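Side-chain contacts in beta-lactamase Rm3 (Uncultured bacterium, PDB 5IQK), which hydrolyses beta-lactam antibiotics as a zinc-dependent metallo-beta-lactamase of subclass B3, probably contributing to antibiotic resistance: residues A[74-77]-A[81-84]; A[29-34]-A[47-52]; A[95-100]-A[105-110]; A[42-47]-A[54-59]. One frame throughout, in Å; residues are numbered along the deposited sequence.

Interaction 1 of 4, residues A[74-77]-A[81-84]; sequences LNSH and DHAG. With ZN (zinc ion), chain D; ZN (zinc ion), chain C.
The imidazoles of H77 and H82 meet obliquely, their planes inclined at 44°; of the H77 ring it is ND1 that stands over one face of H82. The closest atoms are H77 CE1 and H82 CD2, 3.2 Å apart, so the rings meet near their metal-binding ends. One water sits in plane at the edge of both rings: it joins the two zinc ions that the imidazoles serve. H77 NE2 reaches one zinc at 2.1 Å and H82 NE2 the other at 2.0 Å. H82 CG lies anti to the carbonyl carbon (chi1 -54°), which swings its ring out to the second metal.

These residues belong to the HxHxDH signature of the metallo-beta-lactamase superfamily. H79 and H155 complete the protein ligands of the H77 zinc, while D81 and H223 join H82 on the second. D81 OD2 binds this second zinc at 2.0 Å, and D81 OD1 accepts a hydrogen bond from the bridging water at 3.1 Å. A second water lies between the metals, at longer distances.

On the other nitrogen, H77 ND1 is hydrogen-bonded to D179 OD1, which helps to fix the turn of that ring. S76 OG approaches H82 CB at 3.9 Å but has its polar partner in D46. N75 ND2 donates to H77 O at 2.9 Å with a nearly straight N-H (162°), standing above the carbonyl plane. A83 CB packs beside the same ND2.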
loop_
_atom_site.group_PDB
_atom_site.type_symbol
_atom_site.label_atom_id
_atom_site.label_comp_id
_atom_site.label_asym_id
_atom_site.label_seq_id
_atom_site.Cartn_x
_atom_site.Cartn_y
_atom_site.Cartn_z
ATOM N N LEU A 74 7.469 5.399 1.152
ATOM C CA LEU A 74 6.943 4.932 -0.130
ATOM C C LEU A 74 5.423 4.991 -0.157
ATOM O O LEU A 74 4.768 4.783 0.852
ATOM C CB LEU A 74 7.392 3.505 -0.414
ATOM C CG LEU A 74 8.904 3.311 -0.230
ATOM C CD1 LEU A 74 9.292 1.869 -0.490
ATOM C CD2 LEU A 74 9.698 4.263 -1.110
ATOM N N ASN A 75 4.876 5.273 -1.332
ATOM C CA ASN A 75 3.436 5.323 -1.524
ATOM C C ASN A 75 2.963 4.189 -2.436
ATOM O O ASN A 75 3.686 3.774 -3.346
ATOM C CB ASN A 75 3.032 6.680 -2.110
ATOM C CG ASN A 75 1.564 6.735 -2.504
ATOM O OD1 ASN A 75 1.230 6.877 -3.685
ATOM N ND2 ASN A 75 0.682 6.588 -1.524
ATOM N N SER A 76 1.763 3.683 -2.182
ATOM C CA SER A 76 1.143 2.708 -3.068
ATOM C C SER A 76 0.287 3.436 -4.114
ATOM O O SER A 76 0.567 3.368 -5.312
ATOM C CB SER A 76 0.293 1.718 -2.276
ATOM O OG SER A 76 -0.658 2.407 -1.486
ATOM N N HIS A 77 -0.740 4.151 -3.663
ATOM C CA HIS A 77 -1.491 5.016 -4.591
ATOM C C HIS A 77 -2.064 6.252 -3.892
ATOM O O HIS A 77 -2.028 6.365 -2.662
ATOM C CB HIS A 77 -2.596 4.233 -5.324
ATOM C CG HIS A 77 -3.725 3.736 -4.462
ATOM N ND1 HIS A 77 -3.628 2.597 -3.692
ATOM C CD2 HIS A 77 -5.011 4.161 -4.337
ATOM C CE1 HIS A 77 -4.784 2.372 -3.086
ATOM N NE2 HIS A 77 -5.636 3.306 -3.457
ATOM N N ASP A 81 -6.890 7.466 1.731
ATOM C CA ASP A 81 -6.713 6.486 2.800
ATOM C C ASP A 81 -5.334 5.819 2.778
ATOM O O ASP A 81 -5.070 4.959 3.621
ATOM C CB ASP A 81 -7.810 5.406 2.757
ATOM C CG ASP A 81 -7.898 4.701 1.403
ATOM O OD1 ASP A 81 -7.793 5.402 0.381
ATOM O OD2 ASP A 81 -8.081 3.459 1.360
ATOM N N HIS A 82 -4.469 6.208 1.830
ATOM C CA HIS A 82 -3.073 5.737 1.805
ATOM C C HIS A 82 -2.099 6.917 1.802
ATOM O O HIS A 82 -0.962 6.818 2.284
ATOM C CB HIS A 82 -2.848 4.824 0.580
ATOM C CG HIS A 82 -3.826 3.691 0.508
ATOM N ND1 HIS A 82 -3.655 2.518 1.213
ATOM C CD2 HIS A 82 -5.028 3.589 -0.104
ATOM C CE1 HIS A 82 -4.693 1.727 1.008
ATOM N NE2 HIS A 82 -5.543 2.351 0.211
ATOM N N ALA A 83 -2.551 8.044 1.269
ATOM C CA ALA A 83 -1.683 9.200 1.094
ATOM C C ALA A 83 -1.995 10.340 2.053
ATOM O O ALA A 83 -1.197 11.269 2.182
ATOM C CB ALA A 83 -1.761 9.707 -0.373
ATOM N N GLY A 84 -3.146 10.269 2.724
ATOM C CA GLY A 84 -3.595 11.341 3.600
ATOM C C GLY A 84 -2.675 11.651 4.773
ATOM O O GLY A 84 -2.577 12.799 5.219
HETATM ZN ZN ZN D . -7.527 2.170 -0.041
HETATM ZN ZN ZN C . -7.701 3.319 -3.304
HETATM O O HOH W 1 -8.545 3.137 -1.614
HETATM O O HOH W 2 -7.675 1.031 -2.123
#

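Interaction 2 of 4, residues A[29-34]-A[47-52]; sequences KGLSSV and GGLPES
Close to the dizinc site, two loops meet through L31 and L49: residues 29-34 run into strand 34-36, and residues 47-52 lead from strand 42-45 to helix 53-62. The touching is done by a single methyl of L31. Its CD1 lies 3.8 Å from L49 CG and is equally near L49 CD1, so it rests against the branch point of the second leucine, and the two side chains cross at about a right angle. L31 reaches that far because its chain is drawn out, with CG anti to the carbonyl carbon (chi1 -60°) and CD1 carried on in the extended direction.

The same methyl, L31 CD1, passes the backbone at G48 CA, 4.4 Å away, and comes within 4.1 Å of S52 OG. In the metallo-beta-lactamase fold this corner backs onto the metal ligands: L31 packs on both D81 and H223, and L49 on D81 as well as on the separate zinc site of C4 and C7. The contact thus lines the second shell of one metal site and borders another.

The loop 47-52 turns back on itself, with S52 N donating to L49 O at 2.7 Å. L49 N returns a weak bond to S52 OG at 2.9 Å, far from straight at 128°. G48 takes a positive phi, a conformation that suits glycine. S52 OG has a further partner in N11, to which it is hydrogen-bonded through OD1.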
loop_
_atom_site.group_PDB
_atom_site.type_symbol
_atom_site.label_atom_id
_atom_site.label_comp_id
_atom_site.label_asym_id
_atom_site.label_seq_id
_atom_site.Cartn_x
_atom_site.Cartn_y
_atom_site.Cartn_z
ATOM N N LYS A 29 -6.368 -1.171 11.619
ATOM C CA LYS A 29 -7.156 -2.371 11.369
ATOM C C LYS A 29 -7.553 -2.525 9.889
ATOM O O LYS A 29 -7.722 -3.644 9.404
ATOM C CB LYS A 29 -8.407 -2.380 12.239
ATOM C CG LYS A 29 -8.952 -3.772 12.492
ATOM C CD LYS A 29 -8.010 -4.582 13.355
ATOM C CE LYS A 29 -8.116 -4.192 14.828
ATOM N NZ LYS A 29 -7.141 -4.911 15.687
ATOM N N GLY A 30 -7.718 -1.414 9.182
ATOM C CA GLY A 30 -8.210 -1.492 7.810
ATOM C C GLY A 30 -7.318 -0.856 6.766
ATOM O O GLY A 30 -7.685 -0.827 5.584
ATOM N N LEU A 31 -6.154 -0.354 7.193
ATOM C CA LEU A 31 -5.205 0.336 6.308
ATOM C C LEU A 31 -3.773 -0.025 6.686
ATOM O O LEU A 31 -3.370 0.197 7.829
ATOM C CB LEU A 31 -5.393 1.849 6.405
ATOM C CG LEU A 31 -6.772 2.399 6.034
ATOM C CD1 LEU A 31 -6.873 3.857 6.456
ATOM C CD2 LEU A 31 -7.002 2.240 4.539
ATOM N N SER A 32 -2.987 -0.534 5.735
ATOM C CA SER A 32 -1.648 -1.007 6.073
ATOM C C SER A 32 -0.623 0.115 6.073
ATOM O O SER A 32 -0.752 1.103 5.355
ATOM C CB SER A 32 -1.195 -2.115 5.113
ATOM O OG SER A 32 -2.042 -3.255 5.218
ATOM N N SER A 33 0.364 -0.039 6.939
ATOM C CA SER A 33 1.591 0.742 6.895
ATOM C C SER A 33 2.684 -0.212 7.345
ATOM O O SER A 33 2.473 -0.987 8.276
ATOM C CB SER A 33 1.517 1.976 7.798
ATOM O OG SER A 33 2.721 2.733 7.692
ATOM N N VAL A 34 3.830 -0.192 6.673
ATOM C CA VAL A 34 4.874 -1.175 6.935
ATOM C C VAL A 34 6.224 -0.480 7.141
ATOM O O VAL A 34 6.596 0.418 6.374
ATOM C CB VAL A 34 4.971 -2.212 5.771
ATOM C CG1 VAL A 34 6.236 -3.074 5.889
ATOM C CG2 VAL A 34 3.726 -3.100 5.747
ATOM N N GLY A 47 0.864 5.823 4.386
ATOM C CA GLY A 47 0.626 6.775 5.455
ATOM C C GLY A 47 -0.802 6.832 5.977
ATOM O O GLY A 47 -1.113 7.636 6.863
ATOM N N GLY A 48 -1.668 5.974 5.448
ATOM C CA GLY A 48 -3.047 5.900 5.919
ATOM C C GLY A 48 -3.810 7.181 5.651
ATOM O O GLY A 48 -3.406 7.976 4.799
ATOM N N LEU A 49 -4.918 7.355 6.367
ATOM C CA LEU A 49 -5.701 8.589 6.344
ATOM C C LEU A 49 -4.926 9.695 7.052
ATOM O O LEU A 49 -3.959 9.407 7.749
ATOM C CB LEU A 49 -7.050 8.372 7.034
ATOM C CG LEU A 49 -8.033 7.435 6.340
ATOM C CD1 LEU A 49 -9.057 6.891 7.354
ATOM C CD2 LEU A 49 -8.771 8.145 5.193
ATOM N N PRO A 50 -5.348 10.959 6.886
ATOM C CA PRO A 50 -4.679 12.026 7.639
ATOM C C PRO A 50 -4.650 11.726 9.125
ATOM O O PRO A 50 -3.627 11.973 9.764
ATOM C CB PRO A 50 -5.534 13.255 7.340
ATOM C CG PRO A 50 -6.086 12.971 5.967
ATOM C CD PRO A 50 -6.375 11.498 5.972
ATOM N N GLU A 51 -5.742 11.177 9.655
ATOM C CA GLU A 51 -5.808 10.843 11.070
ATOM C C GLU A 51 -5.080 9.528 11.399
ATOM O O GLU A 51 -5.041 9.106 12.566
ATOM C CB GLU A 51 -7.274 10.788 11.539
ATOM C CG GLU A 51 -8.134 9.732 10.843
ATOM C CD GLU A 51 -8.874 10.249 9.610
ATOM O OE1 GLU A 51 -8.323 11.086 8.855
ATOM O OE2 GLU A 51 -10.020 9.804 9.390
ATOM N N SER A 52 -4.482 8.896 10.395
ATOM C CA SER A 52 -3.677 7.706 10.642
ATOM C C SER A 52 -2.256 8.038 11.047
ATOM O O SER A 52 -1.617 7.241 11.721
ATOM C CB SER A 52 -3.624 6.804 9.415
ATOM O OG SER A 52 -4.910 6.343 9.072
#

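Interaction 3 of 4, residues A[95-100]-A[105-110]; sequences ALVAAS and LDLASG
L107 plugs its side chain against V97 and A99 inside the beta-alpha-beta unit made of strand 96-99, helix 101-109 and strand 131-133. The tight part of this contact is small and entirely apolar. One methyl, L107 CD2, sits 3.9 Å from V97 CG1 and 3.9 Å from A99 CB, bridging two residues that lie two apart on the strand and project from the same face of the sheet. V97 presents CG1 to the helix because that methyl stands opposite the backbone N (chi1 170°), while CG2 makes no close approach to the leucine. On L107 itself, a chi1 of -89° helps to bring CD2 between the two strand residues.

Around this point the leucine is well packed: L86 of helix 86-93, M131 of the following strand and Y125 also touch it. The outer side of the helix differs. L105, A108 and S109 are exposed and reach nothing on the strand, and D106 is partly so, with its neighbours V112 and Y125 in loops. Little more than 100 Å² is buried between the two segments, which fits a contact carried mainly by one leucine.

Past its last turn the helix gives way to G110, which has a positive phi. At the join of strand and helix, S100 takes the N-cap position: its OG is hydrogen-bonded to the backbone N of A103 in the first turn, and to G158 O.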
loop_
_atom_site.group_PDB
_atom_site.type_symbol
_atom_site.label_atom_id
_atom_site.label_comp_id
_atom_site.label_asym_id
_atom_site.label_seq_id
_atom_site.Cartn_x
_atom_site.Cartn_y
_atom_site.Cartn_z
ATOM N N ALA A 95 11.807 12.914 5.689
ATOM C CA ALA A 95 12.102 11.946 4.637
ATOM C C ALA A 95 11.470 12.343 3.312
ATOM O O ALA A 95 10.416 12.978 3.285
ATOM C CB ALA A 95 11.616 10.553 5.040
ATOM N N LEU A 96 12.111 11.963 2.210
ATOM C CA LEU A 96 11.482 12.095 0.900
ATOM C C LEU A 96 10.403 11.043 0.715
ATOM O O LEU A 96 10.485 9.965 1.300
ATOM C CB LEU A 96 12.510 11.976 -0.219
ATOM C CG LEU A 96 13.456 13.167 -0.309
ATOM C CD1 LEU A 96 14.686 12.807 -1.120
ATOM C CD2 LEU A 96 12.709 14.345 -0.918
ATOM N N VAL A 97 9.398 11.365 -0.099
ATOM C CA VAL A 97 8.334 10.426 -0.426
ATOM C C VAL A 97 8.463 9.969 -1.881
ATOM O O VAL A 97 8.587 10.792 -2.787
ATOM C CB VAL A 97 6.931 11.048 -0.206
ATOM C CG1 VAL A 97 5.865 10.162 -0.778
ATOM C CG2 VAL A 97 6.678 11.294 1.280
ATOM N N ALA A 98 8.440 8.660 -2.107
ATOM C CA ALA A 98 8.495 8.146 -3.473
ATOM C C ALA A 98 7.118 7.646 -3.907
ATOM O O ALA A 98 6.454 6.907 -3.182
ATOM C CB ALA A 98 9.528 7.036 -3.591
ATOM N N ALA A 99 6.705 8.060 -5.096
ATOM C CA ALA A 99 5.403 7.689 -5.636
ATOM C C ALA A 99 5.486 7.657 -7.144
ATOM O O ALA A 99 6.398 8.247 -7.727
ATOM C CB ALA A 99 4.337 8.658 -5.183
ATOM N N SER A 100 4.526 6.996 -7.783
ATOM C CA SER A 100 4.489 6.960 -9.247
ATOM C C SER A 100 4.260 8.362 -9.805
ATOM O O SER A 100 3.760 9.242 -9.106
ATOM C CB SER A 100 3.383 6.019 -9.735
ATOM O OG SER A 100 2.103 6.561 -9.450
ATOM N N LEU A 105 1.127 13.291 -8.730
ATOM C CA LEU A 105 0.253 14.404 -9.073
ATOM C C LEU A 105 -0.842 14.550 -8.026
ATOM O O LEU A 105 -1.147 15.667 -7.599
ATOM C CB LEU A 105 -0.361 14.216 -10.458
ATOM C CG LEU A 105 0.586 14.297 -11.652
ATOM C CD1 LEU A 105 -0.181 13.945 -12.915
ATOM C CD2 LEU A 105 1.196 15.683 -11.751
ATOM N N ASP A 106 -1.432 13.429 -7.608
ATOM C CA ASP A 106 -2.431 13.463 -6.534
ATOM C C ASP A 106 -1.822 13.992 -5.233
ATOM O O ASP A 106 -2.389 14.874 -4.585
ATOM C CB ASP A 106 -3.026 12.076 -6.257
ATOM C CG ASP A 106 -3.671 11.444 -7.471
ATOM O OD1 ASP A 106 -3.967 12.162 -8.445
ATOM O OD2 ASP A 106 -3.887 10.213 -7.439
ATOM N N LEU A 107 -0.666 13.443 -4.856
ATOM C CA LEU A 107 -0.012 13.815 -3.602
ATOM C C LEU A 107 0.312 15.301 -3.546
ATOM O O LEU A 107 0.116 15.946 -2.512
ATOM C CB LEU A 107 1.266 12.999 -3.397
ATOM C CG LEU A 107 1.128 11.658 -2.674
ATOM C CD1 LEU A 107 0.095 10.733 -3.333
ATOM C CD2 LEU A 107 2.495 10.997 -2.592
ATOM N N ALA A 108 0.784 15.841 -4.667
ATOM C CA ALA A 108 1.205 17.235 -4.734
ATOM C C ALA A 108 0.043 18.217 -4.552
ATOM O O ALA A 108 0.232 19.319 -4.027
ATOM C CB ALA A 108 1.927 17.509 -6.064
ATOM N N SER A 109 -1.157 17.817 -4.957
ATOM C CA SER A 109 -2.304 18.709 -4.863
ATOM C C SER A 109 -3.237 18.315 -3.726
ATOM O O SER A 109 -4.124 19.075 -3.347
ATOM C CB SER A 109 -3.079 18.718 -6.183
ATOM O OG SER A 109 -3.611 17.434 -6.458
ATOM N N GLY A 110 -3.023 17.125 -3.178
ATOM C CA GLY A 110 -3.866 16.612 -2.113
ATOM C C GLY A 110 -5.242 16.205 -2.623
ATOM O O GLY A 110 -6.204 16.144 -1.858
#

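Interaction 4 of 4, residues A[42-47]-A[54-59]; sequences HVLIDG and PKIIAN
I56 turns two branches toward strand 42-45 and its trailing loop, and each finds a different surface. I56 CG2 meets L44 CD2 at 4.1 Å, the two side chains crossing at a slant. The longer arm of I56 runs to the backbone of G47: CD1 lies 3.4 Å from G47 O and 3.5 Å from G47 C. The methyl thus comes to the carbonyl group from the side, about as near its carbon as its oxygen, instead of approaching the end of the oxygen. D46 O, 4.1 Å from I56 CD1, marks the edge of this patch. With chi1 at -68°, CG1 is anti to the carbonyl carbon, and an extended chi2 then lays CD1 against the peptide while CG2 stays beside the leucine.

The CB of L44 points toward the helix, and CG, anti to the backbone N (chi1 -179°), carries CD2 to I56 CG2. At G47 the isoleucine methyl meets the peptide itself; the contact is with its carbonyl. D46 between them swings its carboxylate away from the helix, where OD2 is hydrogen-bonded to Y177 OH.

The contact joins the first strand and the helix of the beta-alpha-beta unit formed by 42-45, 53-62 and 70-74. Strand 70-74 lies alongside and pairs with L44 through backbone bonds. Helix 86-93 packs next door, its L89 touching both L44 and I57, while K55 of helix 53-62 forms a salt bridge with D13.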
loop_
_atom_site.group_PDB
_atom_site.type_symbol
_atom_site.label_atom_id
_atom_site.label_comp_id
_atom_site.label_asym_id
_atom_site.label_seq_id
_atom_site.Cartn_x
_atom_site.Cartn_y
_atom_site.Cartn_z
ATOM N N HIS A 42 15.331 3.825 8.369
ATOM C CA HIS A 42 14.243 2.955 7.950
ATOM C C HIS A 42 13.452 3.433 6.739
ATOM O O HIS A 42 13.482 4.602 6.356
ATOM C CB HIS A 42 13.241 2.753 9.087
ATOM C CG HIS A 42 13.864 2.658 10.440
ATOM N ND1 HIS A 42 14.938 1.836 10.716
ATOM C CD2 HIS A 42 13.578 3.303 11.595
ATOM C CE1 HIS A 42 15.273 1.965 11.985
ATOM N NE2 HIS A 42 14.464 2.848 12.543
ATOM N N VAL A 43 12.718 2.489 6.177
ATOM C CA VAL A 43 11.771 2.758 5.100
ATOM C C VAL A 43 10.368 2.552 5.651
ATOM O O VAL A 43 10.120 1.591 6.384
ATOM C CB VAL A 43 12.001 1.847 3.900
ATOM C CG1 VAL A 43 10.960 2.140 2.791
ATOM C CG2 VAL A 43 13.412 2.038 3.364
ATOM N N LEU A 44 9.468 3.479 5.327
ATOM C CA LEU A 44 8.077 3.389 5.751
ATOM C C LEU A 44 7.208 3.336 4.518
ATOM O O LEU A 44 7.410 4.118 3.598
ATOM C CB LEU A 44 7.693 4.575 6.637
ATOM C CG LEU A 44 6.272 4.621 7.185
ATOM C CD1 LEU A 44 6.020 3.410 8.064
ATOM C CD2 LEU A 44 6.045 5.909 7.963
ATOM N N ILE A 45 6.281 2.387 4.486
ATOM C CA ILE A 45 5.390 2.235 3.345
ATOM C C ILE A 45 3.968 2.608 3.722
ATOM O O ILE A 45 3.369 1.993 4.608
ATOM C CB ILE A 45 5.421 0.803 2.788
ATOM C CG1 ILE A 45 6.866 0.373 2.520
ATOM C CG2 ILE A 45 4.608 0.701 1.497
ATOM C CD1 ILE A 45 6.984 -1.007 1.929
ATOM N N ASP A 46 3.465 3.631 3.025
ATOM C CA ASP A 46 2.108 4.178 3.129
ATOM C C ASP A 46 1.845 4.925 4.440
ATOM O O ASP A 46 2.528 4.718 5.456
ATOM C CB ASP A 46 1.072 3.080 2.915
ATOM C CG ASP A 46 0.590 3.016 1.472
ATOM O OD1 ASP A 46 0.976 3.906 0.676
ATOM O OD2 ASP A 46 -0.193 2.098 1.145
ATOM N N GLY A 47 0.864 5.823 4.386
ATOM C CA GLY A 47 0.626 6.775 5.455
ATOM C C GLY A 47 -0.802 6.832 5.977
ATOM O O GLY A 47 -1.113 7.636 6.863
ATOM N N PRO A 54 -0.740 10.042 13.261
ATOM C CA PRO A 54 -0.296 9.902 14.656
ATOM C C PRO A 54 -0.283 8.461 15.155
ATOM O O PRO A 54 0.495 8.131 16.055
ATOM C CB PRO A 54 -1.317 10.729 15.450
ATOM C CG PRO A 54 -2.028 11.562 14.457
ATOM C CD PRO A 54 -1.936 10.892 13.142
ATOM N N LYS A 55 -1.157 7.629 14.608
ATOM C CA LYS A 55 -1.230 6.237 15.013
ATOM C C LYS A 55 -0.028 5.479 14.496
ATOM O O LYS A 55 0.561 4.679 15.218
ATOM C CB LYS A 55 -2.522 5.602 14.519
ATOM C CG LYS A 55 -3.754 6.176 15.191
ATOM C CD LYS A 55 -4.972 5.303 14.959
ATOM C CE LYS A 55 -6.199 5.901 15.595
ATOM N NZ LYS A 55 -7.323 4.904 15.656
ATOM N N ILE A 56 0.338 5.735 13.242
ATOM C CA ILE A 56 1.530 5.111 12.666
ATOM C C ILE A 56 2.786 5.487 13.448
ATOM O O ILE A 56 3.599 4.622 13.777
ATOM C CB ILE A 56 1.707 5.508 11.193
ATOM C CG1 ILE A 56 0.575 4.886 10.363
ATOM C CG2 ILE A 56 3.068 5.048 10.687
ATOM C CD1 ILE A 56 0.460 5.415 8.900
ATOM N N ILE A 57 2.927 6.773 13.754
ATOM C CA ILE A 57 4.066 7.270 14.525
ATOM C C ILE A 57 4.117 6.634 15.914
ATOM O O ILE A 57 5.180 6.214 16.362
ATOM C CB ILE A 57 4.022 8.808 14.642
ATOM C CG1 ILE A 57 4.257 9.433 13.259
ATOM C CG2 ILE A 57 5.049 9.311 15.658
ATOM C CD1 ILE A 57 4.097 10.933 13.211
ATOM N N ALA A 58 2.963 6.543 16.573
ATOM C CA ALA A 58 2.886 5.920 17.891
ATOM C C ALA A 58 3.285 4.451 17.801
ATOM O O ALA A 58 3.992 3.933 18.675
ATOM C CB ALA A 58 1.480 6.059 18.465
ATOM N N ASN A 59 2.851 3.796 16.725
ATOM C CA ASN A 59 3.161 2.390 16.492
ATOM C C ASN A 59 4.649 2.140 16.219
ATOM O O ASN A 59 5.193 1.127 16.649
ATOM C CB ASN A 59 2.329 1.834 15.319
ATOM C CG ASN A 59 0.875 1.588 15.695
ATOM O OD1 ASN A 59 0.527 1.558 16.873
ATOM N ND2 ASN A 59 0.024 1.369 14.691
#

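How the interactions relate
All four contacts are buried, but their chemistry follows their depth. Interaction 1, nearest the centre of the chain, is built from metal ligands and polar groups; interactions 2 and 3 are chiefly aliphatic, and interaction 4 adds a methyl laid on a peptide carbonyl. Interactions 3 and 4 repeat one scheme, a strand of the same sheet covered by the helix that follows it, yet their centres are about 16 Å apart and they do not touch. Interaction 2 joins loops instead and shares G47 with interaction 4. Interactions 2, 3 and 4 all touch interaction 1: through H82 O to G47 N (3.0 Å), N75 N to A98 O (2.9 Å) and L74 N to L44 O (2.8 Å), respectively.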